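PDB 6QP0: putative chromatin binding protein from Chaetomium thermophilum, which acts as Kti12, a PSTK-like, tRNA-dependent ATPase essential for tRNA modification by Elongator, and is represented here by its P-loop nucleotide-binding domain. Local coordinates for residues A[71-76]-A[126-131]; A[3-8]-A[152-157]; A[119-124]-A[144-149]. One frame throughout, in Å; residues are numbered along the deposited sequence.

Contact 1 of 3, residues A[71-76]-A[126-131]; sequences YRLHYI and IVILDS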
loop_
_atom_site.group_PDB
_atom_site.type_symbol
_atom_site.label_atom_id
_atom_site.label_comp_id
_atom_site.label_asym_id
_atom_site.label_seq_id
_atom_site.Cartn_x
_atom_site.Cartn_y
_atom_site.Cartn_z
ATOM N N TYR A 71 -10.356 18.554 -1.017
ATOM C CA TYR A 71 -10.172 17.284 -0.335
ATOM C C TYR A 71 -9.195 17.422 0.824
ATOM O O TYR A 71 -8.447 18.397 0.929
ATOM C CB TYR A 71 -9.651 16.201 -1.297
ATOM C CG TYR A 71 -10.649 15.772 -2.346
ATOM C CD1 TYR A 71 -11.736 14.977 -2.008
ATOM C CD2 TYR A 71 -10.501 16.150 -3.671
ATOM C CE1 TYR A 71 -12.651 14.579 -2.959
ATOM C CE2 TYR A 71 -11.413 15.756 -4.630
ATOM C CZ TYR A 71 -12.485 14.970 -4.268
ATOM O OH TYR A 71 -13.397 14.572 -5.218
ATOM N N ARG A 72 -9.227 16.420 1.698
ATOM C CA ARG A 72 -8.218 16.218 2.728
ATOM C C ARG A 72 -7.350 15.029 2.333
ATOM O O ARG A 72 -7.853 14.031 1.806
ATOM C CB ARG A 72 -8.861 15.966 4.093
ATOM C CG ARG A 72 -9.336 17.218 4.816
ATOM C CD ARG A 72 -10.129 16.845 6.066
ATOM N NE ARG A 72 -11.560 16.731 5.789
ATOM C CZ ARG A 72 -12.410 15.984 6.488
ATOM N NH1 ARG A 72 -11.986 15.254 7.512
ATOM N NH2 ARG A 72 -13.692 15.959 6.151
ATOM N N LEU A 73 -6.051 15.136 2.595
ATOM C CA LEU A 73 -5.077 14.130 2.187
ATOM C C LEU A 73 -4.553 13.398 3.416
ATOM O O LEU A 73 -4.042 14.028 4.347
ATOM C CB LEU A 73 -3.927 14.781 1.418
ATOM C CG LEU A 73 -2.891 13.842 0.801
ATOM C CD1 LEU A 73 -3.545 12.854 -0.153
ATOM C CD2 LEU A 73 -1.822 14.656 0.084
ATOM N N HIS A 74 -4.674 12.071 3.408
ATOM C CA HIS A 74 -4.208 11.230 4.500
ATOM C C HIS A 74 -3.230 10.187 3.975
ATOM O O HIS A 74 -3.377 9.679 2.860
ATOM C CB HIS A 74 -5.376 10.517 5.201
ATOM C CG HIS A 74 -6.484 11.432 5.617
ATOM N ND1 HIS A 74 -6.529 12.034 6.857
ATOM C CD2 HIS A 74 -7.596 11.840 4.962
ATOM C CE1 HIS A 74 -7.617 12.777 6.944
ATOM N NE2 HIS A 74 -8.283 12.677 5.807
ATOM N N TYR A 75 -2.233 9.866 4.798
ATOM C CA TYR A 75 -1.238 8.851 4.480
ATOM C C TYR A 75 -1.121 7.884 5.649
ATOM O O TYR A 75 -0.927 8.311 6.793
ATOM C CB TYR A 75 0.126 9.482 4.183
ATOM C CG TYR A 75 1.255 8.476 4.104
ATOM C CD1 TYR A 75 1.500 7.768 2.935
ATOM C CD2 TYR A 75 2.074 8.238 5.198
ATOM C CE1 TYR A 75 2.527 6.849 2.861
ATOM C CE2 TYR A 75 3.105 7.321 5.132
ATOM C CZ TYR A 75 3.327 6.630 3.962
ATOM O OH TYR A 75 4.351 5.715 3.890
ATOM N N ILE A 76 -1.229 6.589 5.360
ATOM C CA ILE A 76 -1.163 5.543 6.371
ATOM C C ILE A 76 -0.194 4.469 5.898
ATOM O O ILE A 76 -0.129 4.162 4.704
ATOM C CB ILE A 76 -2.552 4.928 6.649
ATOM C CG1 ILE A 76 -3.560 6.019 7.012
ATOM C CG2 ILE A 76 -2.460 3.894 7.766
ATOM C CD1 ILE A 76 -4.997 5.535 7.056
ATOM N N ILE A 126 -9.088 11.864 0.773
ATOM C CA ILE A 126 -8.280 10.956 -0.031
ATOM C C ILE A 126 -7.273 10.277 0.886
ATOM O O ILE A 126 -6.522 10.946 1.604
ATOM C CB ILE A 126 -7.575 11.709 -1.170
ATOM C CG1 ILE A 126 -8.611 12.400 -2.062
ATOM C CG2 ILE A 126 -6.720 10.749 -1.990
ATOM C CD1 ILE A 126 -8.017 13.363 -3.063
ATOM N N VAL A 127 -7.260 8.946 0.862
ATOM C CA VAL A 127 -6.448 8.145 1.771
ATOM C C VAL A 127 -5.500 7.284 0.950
ATOM O O VAL A 127 -5.934 6.544 0.059
ATOM C CB VAL A 127 -7.327 7.268 2.682
ATOM C CG1 VAL A 127 -6.467 6.337 3.524
ATOM C CG2 VAL A 127 -8.205 8.137 3.569
ATOM N N ILE A 128 -4.208 7.381 1.257
ATOM C CA ILE A 128 -3.179 6.550 0.645
ATOM C C ILE A 128 -2.771 5.488 1.656
ATOM O O ILE A 128 -2.227 5.813 2.719
ATOM C CB ILE A 128 -1.960 7.384 0.219
ATOM C CG1 ILE A 128 -2.363 8.468 -0.779
ATOM C CG2 ILE A 128 -0.888 6.478 -0.366
ATOM C CD1 ILE A 128 -1.284 9.508 -1.009
ATOM N N LEU A 129 -3.011 4.222 1.327
ATOM C CA LEU A 129 -2.664 3.103 2.201
ATOM C C LEU A 129 -1.385 2.468 1.660
ATOM O O LEU A 129 -1.420 1.683 0.710
ATOM C CB LEU A 129 -3.808 2.099 2.281
ATOM C CG LEU A 129 -3.652 0.988 3.320
ATOM C CD1 LEU A 129 -3.595 1.568 4.721
ATOM C CD2 LEU A 129 -4.779 -0.027 3.210
ATOM N N ASP A 130 -0.255 2.818 2.272
ATOM C CA ASP A 130 1.056 2.300 1.881
ATOM C C ASP A 130 1.344 1.063 2.723
ATOM O O ASP A 130 1.857 1.146 3.840
ATOM C CB ASP A 130 2.123 3.374 2.060
ATOM C CG ASP A 130 3.539 2.833 1.943
ATOM O OD1 ASP A 130 3.720 1.665 1.544
ATOM O OD2 ASP A 130 4.481 3.589 2.260
ATOM N N SER A 131 1.011 -0.102 2.174
ATOM C CA SER A 131 1.295 -1.366 2.836
ATOM C C SER A 131 1.333 -2.461 1.783
ATOM O O SER A 131 0.855 -2.280 0.659
ATOM C CB SER A 131 0.257 -1.688 3.915
ATOM O OG SER A 131 0.557 -2.916 4.553
#
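Ile126 packs against Tyr71 where strands 72-76 and 126-130 begin to run side by side in parallel. Its CD1 comes obliquely to the tyrosine ring, 3.6 Å from Tyr71 CG. Its backbone is held twice: Ile126 N donates to Arg72 O at 2.7 Å, and Ile126 O accepts from His74 N at 2.8 Å. The ladder continues through His74 O, Ile128 and Ile76 to Asp130 N. Ile76 lies on the other face of the sheet. Its CD1 is 3.9 Å from Val127 CG1, and its CG2 is 4.0 Å from Leu129 CD1. Helix 106-120 packs on this face. Ile128 shares the face of Ile126, with its CD1 4.1 Å from Leu73 CD1. Helix 15-31 packs here, against Leu73 and Tyr75. Tyr75 CG is anti to the backbone N (chi1 169°). The ring reaches Asp130, with CE1 near its CB and OH at its carboxylate. Tyr75 OH donates to Asp130 OD2 at 2.7 Å, on the anti side and 18° out of the carboxylate plane. The ring and carboxylate planes are 56° apart. A phenylalanine in place of Tyr75 would probably leave Asp130 OD2 without this donor and its carboxylate less firmly oriented. Thr16 OG1 also bonds to OD2, and Thr16 and Asp130 belong to the magnesium site. The edge strand thus supplies a hydroxyl that is likely to help hold a metal-site carboxylate in place.

Contact 2 of 3, residues A[3-8]-A[152-157]; sequences PLIVVT and PSCVLQ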
loop_
_atom_site.group_PDB
_atom_site.type_symbol
_atom_site.label_atom_id
_atom_site.label_comp_id
_atom_site.label_asym_id
_atom_site.label_seq_id
_atom_site.Cartn_x
_atom_site.Cartn_y
_atom_site.Cartn_z
ATOM N N PRO A 3 -11.804 9.358 -0.990
ATOM C CA PRO A 3 -11.305 8.275 -1.843
ATOM C C PRO A 3 -10.186 7.465 -1.206
ATOM O O PRO A 3 -9.427 7.989 -0.393
ATOM C CB PRO A 3 -10.789 9.021 -3.079
ATOM C CG PRO A 3 -11.663 10.224 -3.169
ATOM C CD PRO A 3 -12.008 10.610 -1.746
ATOM N N LEU A 4 -10.094 6.193 -1.584
ATOM C CA LEU A 4 -9.070 5.290 -1.080
ATOM C C LEU A 4 -8.185 4.843 -2.233
ATOM O O LEU A 4 -8.685 4.481 -3.304
ATOM C CB LEU A 4 -9.696 4.075 -0.392
ATOM C CG LEU A 4 -8.713 3.055 0.187
ATOM C CD1 LEU A 4 -7.890 3.675 1.306
ATOM C CD2 LEU A 4 -9.451 1.818 0.674
ATOM N N ILE A 5 -6.876 4.871 -2.012
ATOM C CA ILE A 5 -5.893 4.426 -2.990
ATOM C C ILE A 5 -5.070 3.336 -2.319
ATOM O O ILE A 5 -4.243 3.623 -1.444
ATOM C CB ILE A 5 -5.000 5.574 -3.477
ATOM C CG1 ILE A 5 -5.844 6.630 -4.194
ATOM C CG2 ILE A 5 -3.907 5.040 -4.394
ATOM C CD1 ILE A 5 -5.131 7.950 -4.397
ATOM N N VAL A 6 -5.299 2.090 -2.720
ATOM C CA VAL A 6 -4.619 0.947 -2.124
ATOM C C VAL A 6 -3.303 0.741 -2.865
ATOM O O VAL A 6 -3.290 0.315 -4.023
ATOM C CB VAL A 6 -5.487 -0.315 -2.176
ATOM C CG1 VAL A 6 -4.818 -1.448 -1.406
ATOM C CG2 VAL A 6 -6.874 -0.033 -1.626
ATOM N N VAL A 7 -2.199 1.057 -2.203
ATOM C CA VAL A 7 -0.879 0.713 -2.714
ATOM C C VAL A 7 -0.610 -0.754 -2.407
ATOM O O VAL A 7 -1.068 -1.295 -1.395
ATOM C CB VAL A 7 0.200 1.627 -2.104
ATOM C CG1 VAL A 7 1.586 1.179 -2.538
ATOM C CG2 VAL A 7 -0.050 3.074 -2.496
ATOM N N THR A 8 0.128 -1.411 -3.297
ATOM C CA THR A 8 0.419 -2.827 -3.127
ATOM C C THR A 8 1.707 -3.158 -3.867
ATOM O O THR A 8 2.039 -2.532 -4.875
ATOM C CB THR A 8 -0.729 -3.706 -3.635
ATOM O OG1 THR A 8 -0.381 -5.087 -3.475
ATOM C CG2 THR A 8 -1.023 -3.420 -5.103
ATOM N N PRO A 152 -14.838 6.372 -3.987
ATOM C CA PRO A 152 -14.190 5.432 -4.904
ATOM C C PRO A 152 -12.931 4.823 -4.303
ATOM O O PRO A 152 -12.301 5.381 -3.403
ATOM C CB PRO A 152 -13.849 6.290 -6.131
ATOM C CG PRO A 152 -14.618 7.568 -5.960
ATOM C CD PRO A 152 -14.764 7.759 -4.485
ATOM N N SER A 153 -12.566 3.658 -4.833
ATOM C CA SER A 153 -11.341 2.971 -4.451
ATOM C C SER A 153 -10.609 2.498 -5.698
ATOM O O SER A 153 -11.218 2.256 -6.743
ATOM C CB SER A 153 -11.626 1.771 -3.543
ATOM O OG SER A 153 -12.558 0.889 -4.144
ATOM N N CYS A 154 -9.290 2.365 -5.574
ATOM C CA CYS A 154 -8.466 1.848 -6.657
ATOM C C CYS A 154 -7.251 1.160 -6.054
ATOM O O CYS A 154 -7.012 1.216 -4.844
ATOM C CB CYS A 154 -8.042 2.958 -7.627
ATOM S SG CYS A 154 -6.811 4.121 -6.982
ATOM N N VAL A 155 -6.483 0.502 -6.919
ATOM C CA VAL A 155 -5.280 -0.218 -6.524
ATOM C C VAL A 155 -4.111 0.309 -7.343
ATOM O O VAL A 155 -4.233 0.518 -8.557
ATOM C CB VAL A 155 -5.441 -1.740 -6.712
ATOM C CG1 VAL A 155 -4.168 -2.463 -6.301
ATOM C CG2 VAL A 155 -6.637 -2.252 -5.916
ATOM N N LEU A 156 -2.978 0.523 -6.677
ATOM C CA LEU A 156 -1.764 1.029 -7.315
ATOM C C LEU A 156 -0.619 0.076 -6.985
ATOM O O LEU A 156 -0.088 0.095 -5.870
ATOM C CB LEU A 156 -1.452 2.448 -6.852
ATOM C CG LEU A 156 -0.062 2.974 -7.211
ATOM C CD1 LEU A 156 0.173 2.904 -8.714
ATOM C CD2 LEU A 156 0.117 4.396 -6.703
ATOM N N GLN A 157 -0.235 -0.749 -7.956
ATOM C CA GLN A 157 0.849 -1.701 -7.766
ATOM C C GLN A 157 2.187 -1.062 -8.112
ATOM O O GLN A 157 2.284 -0.243 -9.032
ATOM C CB GLN A 157 0.632 -2.950 -8.618
ATOM C CG GLN A 157 1.604 -4.078 -8.310
ATOM C CD GLN A 157 1.252 -5.358 -9.038
ATOM O OE1 GLN A 157 0.431 -5.357 -9.954
ATOM N NE2 GLN A 157 1.870 -6.460 -8.631
#
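Leu4 pairs with Ser153, and from there strands 4-8 and 153-157 run in parallel through the central sheet of a P-loop NTPase fold. Strand 4-9 leads into the loop that carries the ADP-binding residues Gly14 and Lys15. Backbone hydrogen bonds form the first group. Leu4 N donates to Pro152 O at 3.0 Å, and Val6 N to Cys154 O at 2.9 Å. In return Val6 O accepts from Leu156 N at 2.7 Å. The bond from Cys154 N to Leu4 O is longer and more bent, 3.2 Å with 139° at the hydrogen. Thr8 N donates to Leu156 O from above the carbonyl plane, and the ladder goes on to Val158. Some carbonyls also take a CA-H...O contact: Val6 O, bonded to Leu156 N, is 3.2 Å from Val155 CA. Apolar contacts come next. Cys154 SG rests against both branches of Ile5, 3.9 Å from CG1 and 4.0 Å from CG2. Phe229 of strand 228-231 touches Cys154 on this face. On the other face helix 136-148 packs against Val6 and Thr8. The polar group of Thr8 turns elsewhere: its OG1 hydrogen-bonds to Tyr215 OH and to the carbonyls of Leu132 and Asn133. OG1 is anti to the backbone N (chi1 179°), which leaves CG2 between N and the carbonyl carbon. The two side chains cross obliquely there, with Thr8 CG2 3.5 Å from Val155 CG1.

Contact 3 of 3, residues A[119-124]-A[144-149]; sequences RVLGPK and CEAKNA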
loop_
_atom_site.group_PDB
_atom_site.type_symbol
_atom_site.label_atom_id
_atom_site.label_comp_id
_atom_site.label_asym_id
_atom_site.label_seq_id
_atom_site.Cartn_x
_atom_site.Cartn_y
_atom_site.Cartn_z
ATOM N N ARG A 119 -11.277 5.718 10.104
ATOM C CA ARG A 119 -11.342 6.947 10.885
ATOM C C ARG A 119 -11.258 8.199 10.022
ATOM O O ARG A 119 -11.736 9.256 10.448
ATOM C CB ARG A 119 -10.217 6.967 11.922
ATOM C CG ARG A 119 -10.394 5.958 13.048
ATOM C CD ARG A 119 -9.080 5.671 13.761
ATOM N NE ARG A 119 -9.220 4.606 14.750
ATOM C CZ ARG A 119 -8.213 3.868 15.209
ATOM N NH1 ARG A 119 -6.980 4.070 14.764
ATOM N NH2 ARG A 119 -8.442 2.921 16.108
ATOM N N VAL A 120 -10.671 8.111 8.828
ATOM C CA VAL A 120 -10.440 9.292 8.004
ATOM C C VAL A 120 -11.112 9.153 6.645
ATOM O O VAL A 120 -11.585 10.142 6.075
ATOM C CB VAL A 120 -8.930 9.554 7.832
ATOM C CG1 VAL A 120 -8.316 9.993 9.147
ATOM C CG2 VAL A 120 -8.225 8.307 7.299
ATOM N N LEU A 121 -11.162 7.932 6.116
ATOM C CA LEU A 121 -11.639 7.732 4.753
ATOM C C LEU A 121 -13.071 8.229 4.603
ATOM O O LEU A 121 -13.940 7.923 5.426
ATOM C CB LEU A 121 -11.552 6.253 4.370
ATOM C CG LEU A 121 -12.047 5.892 2.967
ATOM C CD1 LEU A 121 -11.215 6.585 1.894
ATOM C CD2 LEU A 121 -12.032 4.383 2.766
ATOM N N GLY A 122 -13.312 8.997 3.543
ATOM C CA GLY A 122 -14.625 9.512 3.245
ATOM C C GLY A 122 -14.691 10.118 1.859
ATOM O O GLY A 122 -13.687 10.199 1.144
ATOM N N PRO A 123 -15.884 10.554 1.448
ATOM C CA PRO A 123 -16.016 11.159 0.112
ATOM C C PRO A 123 -15.088 12.337 -0.122
ATOM O O PRO A 123 -14.619 12.528 -1.253
ATOM C CB PRO A 123 -17.491 11.587 0.068
ATOM C CG PRO A 123 -18.178 10.666 1.018
ATOM C CD PRO A 123 -17.187 10.412 2.126
ATOM N N LYS A 124 -14.807 13.137 0.905
ATOM C CA LYS A 124 -13.956 14.310 0.771
ATOM C C LYS A 124 -12.549 14.081 1.310
ATOM O O LYS A 124 -11.779 15.039 1.430
ATOM C CB LYS A 124 -14.595 15.505 1.485
ATOM C CG LYS A 124 -16.014 15.820 1.030
ATOM N N CYS A 144 -14.677 -2.969 -0.028
ATOM C CA CYS A 144 -15.963 -2.816 0.641
ATOM C C CYS A 144 -15.934 -1.680 1.655
ATOM O O CYS A 144 -16.969 -1.055 1.913
ATOM C CB CYS A 144 -16.355 -4.127 1.320
ATOM S SG CYS A 144 -16.527 -5.504 0.168
ATOM N N GLU A 145 -14.767 -1.390 2.230
ATOM C CA GLU A 145 -14.661 -0.273 3.162
ATOM C C GLU A 145 -14.923 1.051 2.455
ATOM O O GLU A 145 -15.700 1.883 2.937
ATOM C CB GLU A 145 -13.284 -0.271 3.828
ATOM C CG GLU A 145 -13.155 0.742 4.955
ATOM C CD GLU A 145 -11.873 0.589 5.752
ATOM O OE1 GLU A 145 -10.906 -0.011 5.235
ATOM O OE2 GLU A 145 -11.836 1.071 6.904
ATOM N N ALA A 146 -14.280 1.267 1.303
ATOM C CA ALA A 146 -14.534 2.481 0.536
ATOM C C ALA A 146 -15.979 2.533 0.056
ATOM O O ALA A 146 -16.583 3.610 -0.007
ATOM C CB ALA A 146 -13.572 2.565 -0.648
ATOM N N LYS A 147 -16.547 1.378 -0.295
ATOM C CA LYS A 147 -17.963 1.319 -0.643
ATOM C C LYS A 147 -18.826 1.821 0.509
ATOM O O LYS A 147 -19.760 2.603 0.307
ATOM C CB LYS A 147 -18.344 -0.112 -1.028
ATOM C CG LYS A 147 -19.841 -0.347 -1.188
ATOM C CD LYS A 147 -20.154 -1.794 -1.562
ATOM C CE LYS A 147 -19.689 -2.131 -2.974
ATOM N NZ LYS A 147 -20.137 -3.488 -3.397
ATOM N N ASN A 148 -18.524 1.377 1.735
ATOM C CA ASN A 148 -19.293 1.817 2.894
ATOM C C ASN A 148 -19.044 3.285 3.209
ATOM O O ASN A 148 -19.921 3.953 3.770
ATOM C CB ASN A 148 -18.957 0.944 4.101
ATOM C CG ASN A 148 -19.713 -0.368 4.091
ATOM O OD1 ASN A 148 -20.935 -0.389 3.937
ATOM N ND2 ASN A 148 -18.990 -1.472 4.245
ATOM N N ALA A 149 -17.867 3.802 2.863
ATOM C CA ALA A 149 -17.595 5.228 2.977
ATOM C C ALA A 149 -18.168 6.027 1.813
ATOM O O ALA A 149 -18.012 7.252 1.788
ATOM C CB ALA A 149 -16.088 5.470 3.076
#
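Leu121 meets Ala146 and Ala149 where the turn after helix 106-120 passes the C-terminal end of helix 136-148. Leu121 and Ala149 share the larger part of the contact. Leu121 CB points toward the helix end but stays 4.8 Å from Ala149 CB. CG is anti to the backbone N (chi1 179°) and closes that gap, lying 4.1 Å from Ala149 CB. The chain then divides. Leu121 CD1 turns toward the sheet and packs against Pro3 O. Leu121 CD2 goes to the helix and rests on its backbone, 3.9 Å from Ala146 CA. The same methyl is 4.2 Å from Ala146 CB. At its flank lies the stem of Glu145, with Glu145 CG 4.4 Å from Leu121 CD2. The side chain of Glu145 also touches Tyr114, Val117 and Lys118 of helix 106-120. Past the leucine, the turn runs close to Ala149. Gly122 CA is 4.3 Å from Ala149 CB. Pro123 lays its ring beside the carbonyl of Ala149, and Pro123 CD comes to 3.3 Å from Ala149 O. At the end of the helix, Ala149 N donates to Glu145 O. Thr151 OG1 makes a weak hydrogen bond to Gly122 O. With no hydrogen bond across it, the contact is mainly van der Waals packing: the two alanines have only methyl side chains, and Leu121 CG and CD2 pack on them.

Overall arrangement
The chain enters through strand 4-9, the middle strand of the sheet. Contact 2 pairs it with strand 153-158, closing the longest loop. Contacts 1 and 3 both fall within that loop. Contact 1 brings edge strand 72-77 against strand 125-130, with helix 106-120 in the intervening chain. Contact 3 starts before that loop is finished and ends after it, so contacts 1 and 3 cross. It ties the exit of helix 106-120 to the end of helix 136-148. Contacts 1 and 2 meet where strand 125-130 lies beside strand 4-9. Contact 3 abuts both at the sheet end near Pro3, tying the helix ends to the sheet.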